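Local coordinates for protein alginate lyase (Bacteroides ovatus, PDB 3NNB) that probably cleaves alginate, a seaweed and bacterial polyuronate, by beta-elimination, using a mostly helical fold of the six-hairpin toroid class, at residues A[28-33]-A[371-377]; A[216-221]-A[253-258]. The contacts are given in a common frame with arbitrary orientation. Residues are numbered along the deposited sequence.

Interaction 1 of 2, residues A[28-33]-A[371-377]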
loop_
_atom_site.group_PDB
_atom_site.type_symbol
_atom_site.label_atom_id
_atom_site.label_comp_id
_atom_site.label_asym_id
_atom_site.label_seq_id
_atom_site.Cartn_x
_atom_site.Cartn_y
_atom_site.Cartn_z
ATOM N N PRO A 28 18.572 16.547 -4.752
ATOM C CA PRO A 28 17.297 17.277 -4.594
ATOM C C PRO A 28 16.207 16.465 -3.866
ATOM O O PRO A 28 15.507 16.985 -2.979
ATOM C CB PRO A 28 16.897 17.601 -6.034
ATOM C CG PRO A 28 18.198 17.623 -6.785
ATOM C CD PRO A 28 19.053 16.582 -6.147
ATOM N N ALA A 29 16.096 15.205 -4.233
ATOM C CA ALA A 29 15.114 14.311 -3.607
ATOM C C ALA A 29 15.486 13.991 -2.167
ATOM O O ALA A 29 14.606 13.892 -1.307
ATOM C CB ALA A 29 14.904 13.045 -4.448
ATOM N N VAL A 30 16.764 13.806 -1.879
ATOM C CA VAL A 30 17.174 13.544 -0.476
ATOM C C VAL A 30 16.862 14.774 0.374
ATOM O O VAL A 30 16.347 14.654 1.469
ATOM C CB VAL A 30 18.658 13.129 -0.387
ATOM C CG1 VAL A 30 19.094 13.045 1.030
ATOM C CG2 VAL A 30 18.865 11.769 -1.137
ATOM N N LYS A 31 17.118 15.962 -0.161
ATOM C CA LYS A 31 16.848 17.178 0.577
ATOM C C LYS A 31 15.358 17.305 0.918
ATOM O O LYS A 31 14.996 17.617 2.055
ATOM C CB LYS A 31 17.332 18.393 -0.230
ATOM C CG LYS A 31 17.060 19.730 0.432
ATOM C CD LYS A 31 17.552 20.896 -0.480
ATOM C CE LYS A 31 17.176 22.265 0.059
ATOM N NZ LYS A 31 18.339 22.943 0.698
ATOM N N THR A 32 14.504 17.046 -0.063
ATOM C CA THR A 32 13.045 17.068 0.153
ATOM C C THR A 32 12.608 15.991 1.166
ATOM O O THR A 32 11.757 16.246 2.026
ATOM C CB THR A 32 12.303 16.954 -1.188
ATOM O OG1 THR A 32 12.554 18.154 -1.899
ATOM C CG2 THR A 32 10.791 16.818 -0.974
ATOM N N LEU A 33 13.226 14.829 1.090
ATOM C CA LEU A 33 12.949 13.749 2.060
ATOM C C LEU A 33 13.290 14.194 3.476
ATOM O O LEU A 33 12.485 14.010 4.415
ATOM C CB LEU A 33 13.709 12.478 1.704
ATOM C CG LEU A 33 13.695 11.340 2.708
ATOM C CD1 LEU A 33 12.206 10.762 2.828
ATOM C CD2 LEU A 33 14.725 10.261 2.359
ATOM N N ALA A 371 12.375 16.657 -10.090
ATOM C CA ALA A 371 13.550 15.879 -9.715
ATOM C C ALA A 371 13.639 15.617 -8.215
ATOM O O ALA A 371 14.319 14.682 -7.800
ATOM C CB ALA A 371 14.864 16.591 -10.203
ATOM N N ASN A 372 12.977 16.440 -7.407
ATOM C CA ASN A 372 13.030 16.290 -5.950
ATOM C C ASN A 372 11.961 15.310 -5.360
ATOM O O ASN A 372 11.937 15.092 -4.162
ATOM C CB ASN A 372 12.899 17.652 -5.253
ATOM C CG ASN A 372 11.488 18.212 -5.412
ATOM O OD1 ASN A 372 10.986 18.238 -6.529
ATOM N ND2 ASN A 372 10.831 18.576 -4.320
ATOM N N LYS A 373 11.102 14.723 -6.186
ATOM C CA LYS A 373 10.076 13.808 -5.677
ATOM C C LYS A 373 10.725 12.521 -5.214
ATOM O O LYS A 373 11.669 12.011 -5.814
ATOM C CB LYS A 373 9.042 13.483 -6.769
ATOM C CG LYS A 373 8.179 14.675 -7.213
ATOM C CD LYS A 373 7.482 15.392 -6.063
ATOM C CE LYS A 373 6.518 16.483 -6.568
ATOM N NZ LYS A 373 5.848 17.229 -5.456
ATOM N N ARG A 374 10.233 12.031 -4.089
ATOM C CA ARG A 374 10.765 10.843 -3.437
ATOM C C ARG A 374 10.833 9.622 -4.319
ATOM O O ARG A 374 11.702 8.786 -4.137
ATOM C CB ARG A 374 9.932 10.532 -2.197
ATOM C CG ARG A 374 10.603 9.571 -1.270
ATOM C CD ARG A 374 9.661 9.139 -0.149
ATOM N NE ARG A 374 9.320 10.277 0.693
ATOM C CZ ARG A 374 8.575 10.193 1.802
ATOM N NH1 ARG A 374 8.107 9.007 2.199
ATOM N NH2 ARG A 374 8.342 11.279 2.504
ATOM N N ILE A 375 9.922 9.490 -5.270
ATOM C CA ILE A 375 9.839 8.294 -6.079
ATOM C C ILE A 375 11.137 8.078 -6.892
ATOM O O ILE A 375 11.502 6.954 -7.179
ATOM C CB ILE A 375 8.562 8.322 -6.973
ATOM C CG1 ILE A 375 8.283 6.948 -7.525
ATOM C CG2 ILE A 375 8.689 9.412 -8.044
ATOM C CD1 ILE A 375 6.814 6.771 -7.931
ATOM N N HIS A 376 11.877 9.150 -7.170
ATOM C CA HIS A 376 13.158 9.013 -7.854
ATOM C C HIS A 376 14.190 8.212 -7.053
ATOM O O HIS A 376 15.102 7.565 -7.604
ATOM C CB HIS A 376 13.743 10.382 -8.201
ATOM C CG HIS A 376 12.992 11.136 -9.246
ATOM N ND1 HIS A 376 13.029 10.796 -10.591
ATOM C CD2 HIS A 376 12.218 12.239 -9.152
ATOM C CE1 HIS A 376 12.326 11.686 -11.274
ATOM N NE2 HIS A 376 11.809 12.559 -10.423
ATOM N N LEU A 377 14.052 8.237 -5.735
ATOM C CA LEU A 377 14.927 7.512 -4.858
ATOM C C LEU A 377 14.526 6.025 -4.712
ATOM O O LEU A 377 15.377 5.154 -4.597
ATOM C CB LEU A 377 14.894 8.154 -3.455
ATOM C CG LEU A 377 15.326 9.609 -3.272
ATOM C CD1 LEU A 377 15.124 10.085 -1.831
ATOM C CD2 LEU A 377 16.816 9.830 -3.728
HETATM O O HOH W 1 11.996 13.442 -1.896
HETATM O O HOH W 2 16.828 14.136 -6.929
#
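The Leu-377 side chain lies against helix 27-41 through three apolar contacts: its CG is 3.7 Å from Ala-29 CB, its CD2 is 3.8 Å from Val-30 CG2, and its CD1 is 4.2 Å from Leu-33 CD2. The small methyl of Ala-29 permits a very close backbone approach, with Ala-29 CA and Asn-372 CA only 3.7 Å apart and a CA-H...O contact of 3.3 Å from Ala-29 CA to Asn-372 O. Polar links surround this point. Asn-372 ND2 donates a hydrogen bond to Thr-32 OG1 at 3.0 Å, one helical turn along from Pro-28. Water 1 donates to Ala-29 O (2.7 Å) and Asn-372 O (2.8 Å), while water 2 joins Ala-29 N (3.0 Å) to Ala-371 O (2.7 Å). Leu-33 CD1 covers one face of the Arg-374 guanidinium, 3.6 Å from NE. Arg-374 NH2 is hydrogen-bonded to Thr-110 OG1 and forms a salt bridge with Asp-36, and Leu-33 also packs on helix 98-118. The contact thus fixes the chain entering the short C-terminal helix 375-378 against an N-terminal helix. Leucine packing, one direct side-chain bond and bridging water imply close-fitting but partly hydrated packing of helix 27-41 on the loop and start of helix 375-378.

Interaction 2 of 2, residues A[216-221]-A[253-258]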
loop_
_atom_site.group_PDB
_atom_site.type_symbol
_atom_site.label_atom_id
_atom_site.label_comp_id
_atom_site.label_asym_id
_atom_site.label_seq_id
_atom_site.Cartn_x
_atom_site.Cartn_y
_atom_site.Cartn_z
ATOM N N GLN A 216 -10.145 -12.188 1.520
ATOM C CA GLN A 216 -9.392 -13.237 0.848
ATOM C C GLN A 216 -10.153 -13.739 -0.388
ATOM O O GLN A 216 -9.541 -14.024 -1.404
ATOM C CB GLN A 216 -9.074 -14.392 1.801
ATOM C CG GLN A 216 -8.093 -15.428 1.222
ATOM C CD GLN A 216 -8.738 -16.480 0.310
ATOM O OE1 GLN A 216 -9.913 -16.832 0.468
ATOM N NE2 GLN A 216 -7.958 -16.963 -0.690
ATOM N N ARG A 217 -11.487 -13.836 -0.286
ATOM C CA ARG A 217 -12.364 -14.349 -1.343
ATOM C C ARG A 217 -12.687 -13.339 -2.409
ATOM O O ARG A 217 -13.341 -13.682 -3.400
ATOM C CB ARG A 217 -13.726 -14.772 -0.761
ATOM C CG ARG A 217 -13.711 -15.940 0.201
ATOM C CD ARG A 217 -15.161 -16.427 0.438
ATOM N NE ARG A 217 -16.043 -15.432 1.076
ATOM C CZ ARG A 217 -16.206 -15.304 2.401
ATOM N NH1 ARG A 217 -15.535 -16.093 3.235
ATOM N NH2 ARG A 217 -17.034 -14.383 2.898
ATOM N N ALA A 218 -12.333 -12.065 -2.168
ATOM C CA ALA A 218 -12.675 -10.999 -3.098
ATOM C C ALA A 218 -12.082 -11.247 -4.482
ATOM O O ALA A 218 -10.969 -11.728 -4.626
ATOM C CB ALA A 218 -12.247 -9.603 -2.541
ATOM N N LYS A 219 -12.868 -10.947 -5.517
ATOM C CA LYS A 219 -12.515 -11.239 -6.884
ATOM C C LYS A 219 -11.737 -10.141 -7.603
ATOM O O LYS A 219 -11.256 -10.347 -8.721
ATOM C CB LYS A 219 -13.794 -11.518 -7.669
ATOM C CG LYS A 219 -14.550 -12.731 -7.136
ATOM C CD LYS A 219 -15.672 -13.146 -8.075
ATOM C CE LYS A 219 -16.466 -14.309 -7.477
ATOM N NZ LYS A 219 -15.568 -15.456 -7.133
ATOM N N ASN A 220 -11.632 -8.978 -6.977
ATOM C CA ASN A 220 -11.023 -7.791 -7.598
ATOM C C ASN A 220 -9.749 -7.389 -6.865
ATOM O O ASN A 220 -9.113 -8.186 -6.191
ATOM C CB ASN A 220 -12.043 -6.634 -7.690
ATOM C CG ASN A 220 -12.359 -6.024 -6.355
ATOM O OD1 ASN A 220 -12.046 -6.620 -5.301
ATOM N ND2 ASN A 220 -12.949 -4.821 -6.357
ATOM N N ASN A 221 -9.371 -6.136 -6.999
ATOM C CA ASN A 221 -8.156 -5.628 -6.367
ATOM C C ASN A 221 -8.034 -5.956 -4.869
ATOM O O ASN A 221 -6.921 -6.076 -4.352
ATOM C CB ASN A 221 -7.984 -4.124 -6.643
ATOM C CG ASN A 221 -8.955 -3.255 -5.863
ATOM O OD1 ASN A 221 -8.770 -3.070 -4.652
ATOM N ND2 ASN A 221 -9.990 -2.698 -6.536
ATOM N N LYS A 253 -4.652 -17.891 -8.697
ATOM C CA LYS A 253 -5.711 -17.357 -7.853
ATOM C C LYS A 253 -6.072 -15.913 -8.183
ATOM O O LYS A 253 -7.264 -15.534 -8.123
ATOM C CB LYS A 253 -5.309 -17.447 -6.386
ATOM C CG LYS A 253 -6.438 -17.176 -5.406
ATOM C CD LYS A 253 -5.960 -17.320 -3.933
ATOM C CE LYS A 253 -5.506 -18.713 -3.579
ATOM N NZ LYS A 253 -6.597 -19.718 -3.821
ATOM N N ARG A 254 -5.059 -15.136 -8.570
ATOM C CA ARG A 254 -5.218 -13.679 -8.722
ATOM C C ARG A 254 -4.962 -13.206 -10.162
ATOM O O ARG A 254 -5.836 -12.636 -10.794
ATOM C CB ARG A 254 -4.317 -12.902 -7.754
ATOM C CG ARG A 254 -4.458 -13.321 -6.306
ATOM C CD ARG A 254 -5.884 -13.184 -5.757
ATOM N NE ARG A 254 -5.919 -13.658 -4.376
ATOM C CZ ARG A 254 -7.008 -13.701 -3.618
ATOM N NH1 ARG A 254 -8.187 -13.383 -4.106
ATOM N NH2 ARG A 254 -6.901 -14.081 -2.363
ATOM N N LEU A 255 -3.775 -13.465 -10.706
ATOM C CA LEU A 255 -3.455 -12.910 -12.013
ATOM C C LEU A 255 -4.353 -13.459 -13.110
ATOM O O LEU A 255 -4.853 -12.721 -13.940
ATOM C CB LEU A 255 -1.984 -13.177 -12.415
ATOM C CG LEU A 255 -0.945 -12.548 -11.482
ATOM C CD1 LEU A 255 0.451 -12.923 -11.935
ATOM C CD2 LEU A 255 -1.101 -10.999 -11.316
ATOM N N PHE A 256 -4.522 -14.779 -13.152
ATOM C CA PHE A 256 -5.233 -15.371 -14.290
ATOM C C PHE A 256 -6.751 -15.220 -14.114
ATOM O O PHE A 256 -7.517 -15.380 -15.081
ATOM C CB PHE A 256 -4.848 -16.843 -14.509
ATOM C CG PHE A 256 -3.352 -17.098 -14.664
ATOM C CD1 PHE A 256 -2.464 -16.107 -15.073
ATOM C CD2 PHE A 256 -2.835 -18.366 -14.389
ATOM C CE1 PHE A 256 -1.088 -16.357 -15.191
ATOM C CE2 PHE A 256 -1.456 -18.610 -14.523
ATOM C CZ PHE A 256 -0.611 -17.623 -14.917
ATOM N N ALA A 257 -7.179 -14.953 -12.890
ATOM C CA ALA A 257 -8.577 -14.722 -12.598
ATOM C C ALA A 257 -8.978 -13.292 -13.026
ATOM O O ALA A 257 -10.068 -13.095 -13.554
ATOM C CB ALA A 257 -8.846 -14.924 -11.116
ATOM N N GLN A 258 -8.119 -12.330 -12.739
ATOM C CA GLN A 258 -8.418 -10.879 -12.830
ATOM C C GLN A 258 -7.962 -10.179 -14.117
ATOM O O GLN A 258 -8.436 -9.071 -14.398
ATOM C CB GLN A 258 -7.839 -10.129 -11.623
ATOM C CG GLN A 258 -8.374 -10.635 -10.298
ATOM C CD GLN A 258 -8.056 -9.764 -9.119
ATOM O OE1 GLN A 258 -7.798 -8.539 -9.242
ATOM N NE2 GLN A 258 -8.086 -10.392 -7.926
HETATM O O HOH W 3 -9.163 -12.737 -6.713
HETATM O O HOH W 4 -11.698 -12.076 -10.793
#
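Direct hydrogen bonds join the end of helix 210-216 and the loop before helix 221-236 to the last turns of helix 240-258. Arg-254 gives the stronger pair: NH2 and NH1 both donate to Gln-216 O, at 2.8 and 3.1 Å, so that one carbonyl at the end of helix 210-216 is held at the edge of the guanidinium. The same group's NE forms a salt bridge with Asp-227 of helix 221-236. Farther along, Gln-258 NE2 makes a weak bond of 3.0 Å to Asn-220 O, while its OE1 accepts a hydrogen bond from Asn-281. Water extends these links. Water 3 donates to Ala-218 O and accepts from both Arg-254 NH1 and Gln-258 NE2, each at 2.9 Å; water 4 donates to Lys-219 O at 2.7 Å and more weakly to Ala-257 O at 3.4 Å. In van der Waals contact, Gln-216 NE2 lies 3.8 Å from Lys-253 CD. Asn-220 itself is the N-cap of helix 221-236, its OD1 taking the backbone N of His-222, and its ND2 binds a citrate that probably came from the crystallisation liquor. The contact ties together consecutive helices of what is probably the family's helical-hairpin toroid. Every direct bond across it runs from a side chain of helix 240-258 to a backbone carbonyl, which implies that the interhelical turn is held through its main chain.

How the interactions relate
The two contacts sit on opposite sides of the chain's centre, with their own centres 34 Å apart and their nearest atoms about 18 Å from each other, so they do not touch. Interaction 1 joins residues near the two ends of the chain, 338 positions apart; both segments of interaction 2 fall between them in sequence, separated by only 32 positions. They share no helix. Interaction 1 brings helix 27-41 together with the C-terminal helix 375-378, whereas interaction 2 links the turn before helix 221-236 to the end of helix 240-258, the next helix along. One therefore brings regions near the two chain ends together, the other is a local link among consecutive helices.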